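Local coordinates for YesW protein (PDB 2ZUX) that cleaves rhamnogalacturonan type I of plant cell-wall pectin by endo-type elimination, releasing oligosaccharides, and requires calcium or manganese for activity, at residues Val86-Lys98 with Thr519-Thr531. Sequence-based numbering, arbitrary orientation.
Sequences VWAQPYHSVPLDK and TEDSSALRIYTTT
R526 crosses the face of the Y91 ring, and the two belong to antiparallel neighbours, strands 91-95 and 524-528. From CB, 3.9 Å from Y91 CD1, the arginine runs out fully extended: CG stays beside CD1, CD sits over the ring face as a CH-pi donor 3.6 Å from the centroid of Y91, NE passes above CE1 and CZ, and CZ ends over the phenol OH. The guanidinium is therefore stacked flat on the phenol, planes 7° apart, an off-centre cation-pi pair. NH1 donates in the guanidinium plane to Y528 OH at 3.2 Å and also bonds to S489 O, while NE reaches a water that S93 OG shares. An arginine suits the place because its methylenes and flat cation cover the ring while its N-H groups serve partners beyond it; an alanine for R526 would probably strip one face of the Y91 ring and leave Y528 OH without this donor. With chi1 54°, the Y91 ring is carried over the R526 side chain. Y91 CB rests centrally over the face of the Y528 ring, 3.7 Å from the centroid.

Behind this aromatic face, H92 and I527 exchange backbone hydrogen bonds, as do V94 and L525. The pairing joins strand 91-95 to a strand more than 400 residues later in a beta-propeller family chain. On the other side of the sheet V94 CG2 meets I527 CD1, whereas L96 CD1 lies 3.8 Å from L525 CG; both leucines pack on A114. The backbone N of L96 bonds to S523 O, and beyond it the extended K98 delivers NZ to D521 O at 2.8 Å. Backbone bonds thus hold the strands together, while a stacked guanidinium bonded in its plane fixes one side and aliphatic packing the other.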
ATOM      1  N   VAL A  86      -0.311   0.459  27.916  1.00 18.58           N
ATOM      2  CA  VAL A  86       0.941   1.127  27.558  1.00 17.76           C
ATOM      3  C   VAL A  86       1.935   0.154  26.936  1.00 17.06           C
ATOM      4  O   VAL A  86       2.250  -0.891  27.525  1.00 17.03           O
ATOM      5  CB  VAL A  86       1.596   1.808  28.792  1.00 17.76           C
ATOM      6  CG1 VAL A  86       2.965   2.375  28.452  1.00 18.39           C
ATOM      7  CG2 VAL A  86       0.695   2.906  29.350  1.00 17.61           C
ATOM      8  N   TRP A  87       2.436   0.499  25.751  1.00 16.08           N
ATOM      9  CA  TRP A  87       3.500  -0.274  25.120  1.00 15.52           C
ATOM     10  C   TRP A  87       4.788  -0.098  25.903  1.00 15.92           C
ATOM     11  O   TRP A  87       5.293   1.018  26.045  1.00 16.22           O
ATOM     12  CB  TRP A  87       3.760   0.225  23.705  1.00 14.93           C
ATOM     13  CG  TRP A  87       2.677   0.031  22.698  1.00 14.27           C
ATOM     14  CD1 TRP A  87       1.366  -0.299  22.916  1.00 14.66           C
ATOM     15  CD2 TRP A  87       2.824   0.199  21.290  1.00 13.49           C
ATOM     16  NE1 TRP A  87       0.690  -0.352  21.712  1.00 14.59           N
ATOM     17  CE2 TRP A  87       1.570  -0.057  20.701  1.00 13.84           C
ATOM     18  CE3 TRP A  87       3.905   0.535  20.468  1.00 12.94           C
ATOM     19  CZ2 TRP A  87       1.366   0.021  19.317  1.00 14.15           C
ATOM     20  CZ3 TRP A  87       3.704   0.610  19.097  1.00 13.83           C
ATOM     21  CH2 TRP A  87       2.443   0.357  18.537  1.00 14.59           C
ATOM     22  N   ALA A  88       5.335  -1.210  26.374  1.00 16.25           N
ATOM     23  CA  ALA A  88       6.563  -1.178  27.154  1.00 16.28           C
ATOM     24  C   ALA A  88       7.816  -1.035  26.289  1.00 16.11           C
ATOM     25  O   ALA A  88       8.905  -0.780  26.808  1.00 17.23           O
ATOM     26  CB  ALA A  88       6.658  -2.411  28.031  1.00 16.80           C
ATOM     27  N   GLN A  89       7.651  -1.198  24.975  1.00 14.94           N
ATOM     28  CA  GLN A  89       8.721  -0.983  23.999  1.00 14.37           C
ATOM     29  C   GLN A  89       8.231   0.034  22.957  1.00 13.59           C
ATOM     30  O   GLN A  89       7.024   0.262  22.848  1.00 13.68           O
ATOM     31  CB  GLN A  89       9.105  -2.301  23.329  1.00 13.90           C
ATOM     32  CG  GLN A  89       9.696  -3.344  24.290  1.00 15.06           C
ATOM     33  CD  GLN A  89       9.744  -4.723  23.682  1.00 15.55           C
ATOM     34  OE1 GLN A  89       8.747  -5.214  23.143  1.00 17.83           O
ATOM     35  NE2 GLN A  89      10.900  -5.364  23.764  1.00 14.95           N
ATOM     36  N   PRO A  90       9.159   0.680  22.214  1.00 13.84           N
ATOM     37  CA  PRO A  90       8.742   1.662  21.185  1.00 13.50           C
ATOM     38  C   PRO A  90       7.966   1.054  20.003  1.00 13.13           C
ATOM     39  O   PRO A  90       7.429   1.784  19.161  1.00 13.21           O
ATOM     40  CB  PRO A  90      10.067   2.266  20.705  1.00 13.89           C
ATOM     41  CG  PRO A  90      11.082   1.899  21.756  1.00 15.21           C
ATOM     42  CD  PRO A  90      10.627   0.593  22.320  1.00 13.87           C
ATOM     43  N   TYR A  91       7.921  -0.269  19.953  1.00 12.73           N
ATOM     44  CA  TYR A  91       7.169  -1.004  18.951  1.00 12.60           C
ATOM     45  C   TYR A  91       6.289  -2.036  19.634  1.00 12.47           C
ATOM     46  O   TYR A  91       6.565  -2.454  20.766  1.00 12.65           O
ATOM     47  CB  TYR A  91       8.115  -1.713  17.976  1.00 12.99           C
ATOM     48  CG  TYR A  91       9.141  -2.600  18.649  1.00 12.74           C
ATOM     49  CD1 TYR A  91       8.843  -3.920  18.987  1.00 13.19           C
ATOM     50  CD2 TYR A  91      10.410  -2.116  18.944  1.00 12.75           C
ATOM     51  CE1 TYR A  91       9.786  -4.733  19.615  1.00 13.03           C
ATOM     52  CE2 TYR A  91      11.358  -2.918  19.567  1.00 13.08           C
ATOM     53  CZ  TYR A  91      11.035  -4.223  19.891  1.00 13.36           C
ATOM     54  OH  TYR A  91      11.976  -5.021  20.507  1.00 14.75           O
ATOM     55  N   HIS A  92       5.252  -2.466  18.929  1.00 12.40           N
ATOM     56  CA  HIS A  92       4.403  -3.545  19.378  1.00 12.76           C
ATOM     57  C   HIS A  92       4.720  -4.785  18.547  1.00 12.85           C
ATOM     58  O   HIS A  92       4.723  -4.725  17.316  1.00 12.62           O
ATOM     59  CB  HIS A  92       2.940  -3.164  19.193  1.00 12.94           C
ATOM     60  CG  HIS A  92       1.998  -4.245  19.587  1.00 13.76           C
ATOM     61  ND1 HIS A  92       1.334  -5.040  18.676  1.00 15.88           N
ATOM     62  CD2 HIS A  92       1.644  -4.698  20.811  1.00 13.62           C
ATOM     63  CE1 HIS A  92       0.593  -5.918  19.327  1.00 14.32           C
ATOM     64  NE2 HIS A  92       0.766  -5.734  20.623  1.00 17.00           N
ATOM     65  N   SER A  93       4.974  -5.911  19.211  1.00 13.01           N
ATOM     66  CA  SER A  93       5.296  -7.160  18.527  1.00 13.28           C
ATOM     67  C   SER A  93       4.078  -8.033  18.297  1.00 13.38           C
ATOM     68  O   SER A  93       3.303  -8.294  19.214  1.00 13.61           O
ATOM     69  CB  SER A  93       6.343  -7.958  19.309  1.00 13.55           C
ATOM     70  OG  SER A  93       7.572  -7.263  19.337  1.00 15.63           O
ATOM     71  N   VAL A  94       3.918  -8.477  17.053  1.00 12.81           N
ATOM     72  CA  VAL A  94       2.916  -9.466  16.697  1.00 13.17           C
ATOM     73  C   VAL A  94       3.667 -10.766  16.428  1.00 13.00           C
ATOM     74  O   VAL A  94       4.346 -10.883  15.412  1.00 13.24           O
ATOM     75  CB  VAL A  94       2.121  -9.038  15.433  1.00 13.06           C
ATOM     76  CG1 VAL A  94       1.020 -10.048  15.121  1.00 13.80           C
ATOM     77  CG2 VAL A  94       1.524  -7.638  15.607  1.00 13.91           C
ATOM     78  N   PRO A  95       3.585 -11.743  17.358  1.00 13.32           N
ATOM     79  CA  PRO A  95       4.285 -13.004  17.121  1.00 13.24           C
ATOM     80  C   PRO A  95       3.703 -13.715  15.903  1.00 13.00           C
ATOM     81  O   PRO A  95       2.492 -13.670  15.678  1.00 13.18           O
ATOM     82  CB  PRO A  95       4.004 -13.814  18.391  1.00 13.33           C
ATOM     83  CG  PRO A  95       2.767 -13.214  18.966  1.00 14.77           C
ATOM     84  CD  PRO A  95       2.849 -11.752  18.637  1.00 13.54           C
ATOM     85  N   LEU A  96       4.577 -14.361  15.140  1.00 12.94           N
ATOM     86  CA  LEU A  96       4.172 -15.060  13.923  1.00 13.32           C
ATOM     87  C   LEU A  96       4.285 -16.565  14.087  1.00 14.12           C
ATOM     88  O   LEU A  96       5.074 -17.058  14.899  1.00 14.38           O
ATOM     89  CB  LEU A  96       5.032 -14.611  12.734  1.00 13.23           C
ATOM     90  CG  LEU A  96       4.967 -13.119  12.380  1.00 12.66           C
ATOM     91  CD1 LEU A  96       5.948 -12.782  11.275  1.00 12.27           C
ATOM     92  CD2 LEU A  96       3.550 -12.728  11.976  1.00 13.03           C
ATOM     93  N   ASP A  97       3.490 -17.286  13.311  1.00 14.07           N
ATOM     94  CA  ASP A  97       3.637 -18.733  13.191  1.00 15.15           C
ATOM     95  C   ASP A  97       4.477 -18.984  11.947  1.00 14.99           C
ATOM     96  O   ASP A  97       3.956 -19.087  10.835  1.00 14.95           O
ATOM     97  CB  ASP A  97       2.271 -19.419  13.098  1.00 15.63           C
ATOM     98  CG  ASP A  97       2.384 -20.919  12.857  1.00 18.01           C
ATOM     99  OD1 ASP A  97       3.411 -21.520  13.243  1.00 20.67           O
ATOM    100  OD2 ASP A  97       1.439 -21.498  12.283  1.00 20.37           O
ATOM    101  N   LYS A  98       5.787 -19.048  12.129  1.00 15.10           N
ATOM    102  CA  LYS A  98       6.692 -19.167  10.999  1.00 15.59           C
ATOM    103  C   LYS A  98       6.533 -20.539  10.354  1.00 15.45           C
ATOM    104  O   LYS A  98       6.659 -21.567  11.031  1.00 15.78           O
ATOM    105  CB  LYS A  98       8.137 -18.917  11.443  1.00 16.14           C
ATOM    106  CG  LYS A  98       9.146 -18.824  10.306  1.00 16.98           C
ATOM    107  CD  LYS A  98      10.515 -18.448  10.843  1.00 18.41           C
ATOM    108  CE  LYS A  98      11.555 -18.424   9.751  1.00 20.01           C
ATOM    109  NZ  LYS A  98      12.903 -18.180  10.329  1.00 21.53           N
ATOM    110  N   THR A 519      11.090  -9.034  12.251  1.00 12.57           N
ATOM    111  CA  THR A 519      12.381  -9.301  12.877  1.00 13.34           C
ATOM    112  C   THR A 519      13.244 -10.071  11.880  1.00 13.86           C
ATOM    113  O   THR A 519      12.733 -10.636  10.909  1.00 12.98           O
ATOM    114  CB  THR A 519      12.226 -10.132  14.156  1.00 13.43           C
ATOM    115  OG1 THR A 519      11.571 -11.365  13.843  1.00 13.10           O
ATOM    116  CG2 THR A 519      11.413  -9.380  15.198  1.00 14.49           C
ATOM    117  N   GLU A 520      14.549 -10.106  12.124  1.00 14.64           N
ATOM    118  CA  GLU A 520      15.479 -10.773  11.209  1.00 16.05           C
ATOM    119  C   GLU A 520      15.109 -12.240  10.962  1.00 15.52           C
ATOM    120  O   GLU A 520      15.208 -12.731   9.832  1.00 15.47           O
ATOM    121  CB  GLU A 520      16.922 -10.636  11.714  1.00 16.35           C
ATOM    122  CG  GLU A 520      17.411  -9.185  11.721  1.00 18.78           C
ATOM    123  CD  GLU A 520      18.710  -8.972  12.485  1.00 19.68           C
ATOM    124  OE1 GLU A 520      19.467  -9.949  12.677  1.00 24.76           O
ATOM    125  OE2 GLU A 520      18.974  -7.814  12.882  1.00 24.99           O
ATOM    126  N   ASP A 521      14.648 -12.918  12.013  1.00 15.15           N
ATOM    127  CA  ASP A 521      14.287 -14.332  11.915  1.00 14.95           C
ATOM    128  C   ASP A 521      12.812 -14.600  11.595  1.00 14.51           C
ATOM    129  O   ASP A 521      12.380 -15.750  11.583  1.00 14.44           O
ATOM    130  CB  ASP A 521      14.717 -15.095  13.181  1.00 15.64           C
ATOM    131  CG  ASP A 521      13.923 -14.702  14.425  1.00 17.05           C
ATOM    132  OD1 ASP A 521      13.014 -13.850  14.358  1.00 16.89           O
ATOM    133  OD2 ASP A 521      14.214 -15.260  15.510  1.00 20.08           O
ATOM    134  N   SER A 522      12.051 -13.531  11.348  1.00 14.42           N
ATOM    135  CA  SER A 522      10.614 -13.620  11.026  1.00 14.40           C
ATOM    136  C   SER A 522       9.776 -14.310  12.104  1.00 14.04           C
ATOM    137  O   SER A 522       8.722 -14.878  11.816  1.00 13.95           O
ATOM    138  CB  SER A 522      10.376 -14.266   9.654  1.00 14.51           C
ATOM    139  OG  SER A 522      10.958 -13.496   8.618  1.00 13.19           O
ATOM    140  N   SER A 523      10.239 -14.247  13.353  1.00 14.05           N
ATOM    141  CA  SER A 523       9.449 -14.754  14.474  1.00 14.14           C
ATOM    142  C   SER A 523       8.335 -13.790  14.879  1.00 13.62           C
ATOM    143  O   SER A 523       7.399 -14.174  15.578  1.00 13.71           O
ATOM    144  CB  SER A 523      10.343 -15.057  15.680  1.00 14.54           C
ATOM    145  OG  SER A 523      11.032 -13.904  16.113  1.00 16.35           O
ATOM    146  N   ALA A 524       8.452 -12.536  14.441  1.00 13.43           N
ATOM    147  CA  ALA A 524       7.484 -11.503  14.794  1.00 12.85           C
ATOM    148  C   ALA A 524       7.473 -10.391  13.758  1.00 12.16           C
ATOM    149  O   ALA A 524       8.444 -10.204  13.021  1.00 11.62           O
ATOM    150  CB  ALA A 524       7.801 -10.924  16.178  1.00 13.10           C
ATOM    151  N   LEU A 525       6.361  -9.669  13.715  1.00 12.12           N
ATOM    152  CA  LEU A 525       6.315  -8.346  13.092  1.00 12.13           C
ATOM    153  C   LEU A 525       6.352  -7.302  14.196  1.00 12.09           C
ATOM    154  O   LEU A 525       5.743  -7.498  15.250  1.00 13.41           O
ATOM    155  CB  LEU A 525       5.041  -8.161  12.268  1.00 12.29           C
ATOM    156  CG  LEU A 525       4.786  -9.122  11.103  1.00 12.10           C
ATOM    157  CD1 LEU A 525       3.435  -8.830  10.486  1.00 12.29           C
ATOM    158  CD2 LEU A 525       5.891  -9.032  10.057  1.00 12.88           C
ATOM    159  N   ARG A 526       7.065  -6.207  13.963  1.00 11.58           N
ATOM    160  CA  ARG A 526       7.105  -5.101  14.904  1.00 11.58           C
ATOM    161  C   ARG A 526       6.405  -3.903  14.300  1.00 11.04           C
ATOM    162  O   ARG A 526       6.718  -3.507  13.177  1.00 11.57           O
ATOM    163  CB  ARG A 526       8.546  -4.716  15.221  1.00 11.72           C
ATOM    164  CG  ARG A 526       9.352  -5.774  15.951  1.00 12.05           C
ATOM    165  CD  ARG A 526      10.717  -5.218  16.243  1.00 14.43           C
ATOM    166  NE  ARG A 526      11.583  -6.162  16.937  1.00 16.23           N
ATOM    167  CZ  ARG A 526      12.863  -5.922  17.193  1.00 16.94           C
ATOM    168  NH1 ARG A 526      13.410  -4.775  16.817  1.00 17.63           N
ATOM    169  NH2 ARG A 526      13.591  -6.834  17.823  1.00 18.61           N
ATOM    170  N   ILE A 527       5.459  -3.336  15.047  1.00 10.98           N
ATOM    171  CA  ILE A 527       4.762  -2.137  14.605  1.00 11.26           C
ATOM    172  C   ILE A 527       5.333  -0.946  15.363  1.00 11.04           C
ATOM    173  O   ILE A 527       5.169  -0.855  16.581  1.00 11.39           O
ATOM    174  CB  ILE A 527       3.248  -2.218  14.873  1.00 11.05           C
ATOM    175  CG1 ILE A 527       2.662  -3.533  14.333  1.00 11.42           C
ATOM    176  CG2 ILE A 527       2.546  -0.991  14.273  1.00 12.10           C
ATOM    177  CD1 ILE A 527       1.177  -3.725  14.646  1.00 12.89           C
ATOM    178  N   TYR A 528       6.015  -0.055  14.649  1.00 11.01           N
ATOM    179  CA  TYR A 528       6.565   1.168  15.227  1.00 10.90           C
ATOM    180  C   TYR A 528       5.578   2.305  15.006  1.00 11.07           C
ATOM    181  O   TYR A 528       5.086   2.494  13.896  1.00 10.89           O
ATOM    182  CB  TYR A 528       7.893   1.520  14.556  1.00 11.34           C
ATOM    183  CG  TYR A 528       9.043   0.604  14.925  1.00 12.05           C
ATOM    184  CD1 TYR A 528      10.034   1.024  15.818  1.00 12.34           C
ATOM    185  CD2 TYR A 528       9.147  -0.676  14.384  1.00 12.62           C
ATOM    186  CE1 TYR A 528      11.095   0.180  16.157  1.00 13.25           C
ATOM    187  CE2 TYR A 528      10.204  -1.520  14.719  1.00 14.16           C
ATOM    188  CZ  TYR A 528      11.163  -1.083  15.603  1.00 14.12           C
ATOM    189  OH  TYR A 528      12.206  -1.934  15.926  1.00 14.96           O
ATOM    190  N   THR A 529       5.276   3.045  16.068  1.00 11.21           N
ATOM    191  CA  THR A 529       4.456   4.248  15.988  1.00 11.26           C
ATOM    192  C   THR A 529       5.277   5.395  16.550  1.00 11.48           C
ATOM    193  O   THR A 529       6.038   5.212  17.499  1.00 11.79           O
ATOM    194  CB  THR A 529       3.097   4.086  16.725  1.00 11.09           C
ATOM    195  OG1 THR A 529       2.203   5.138  16.335  1.00 11.00           O
ATOM    196  CG2 THR A 529       3.255   4.096  18.251  1.00 11.79           C
ATOM    197  N   THR A 530       5.152   6.575  15.963  1.00 11.47           N
ATOM    198  CA  THR A 530       5.952   7.701  16.414  1.00 11.41           C
ATOM    199  C   THR A 530       5.550   8.185  17.811  1.00 11.71           C
ATOM    200  O   THR A 530       4.376   8.132  18.191  1.00 11.63           O
ATOM    201  CB  THR A 530       5.925   8.866  15.403  1.00 11.78           C
ATOM    202  OG1 THR A 530       6.979   9.777  15.727  1.00 12.10           O
ATOM    203  CG2 THR A 530       4.591   9.608  15.417  1.00 11.81           C
ATOM    204  N   THR A 531       6.549   8.646  18.561  1.00 12.40           N
ATOM    205  CA  THR A 531       6.297   9.342  19.827  1.00 13.09           C
ATOM    206  C   THR A 531       6.813  10.776  19.785  1.00 13.53           C
ATOM    207  O   THR A 531       6.979  11.423  20.829  1.00 14.14           O
ATOM    208  CB  THR A 531       6.893   8.599  21.045  1.00 13.32           C
ATOM    209  OG1 THR A 531       8.305   8.457  20.874  1.00 14.24           O
ATOM    210  CG2 THR A 531       6.253   7.228  21.192  1.00 13.93           C
TER
HETATM  211  O   HOH W   1       8.179   4.353  18.857  1.00 18.90           O
HETATM  212  O   HOH W   2       9.942  -8.330  18.292  1.00 21.53           O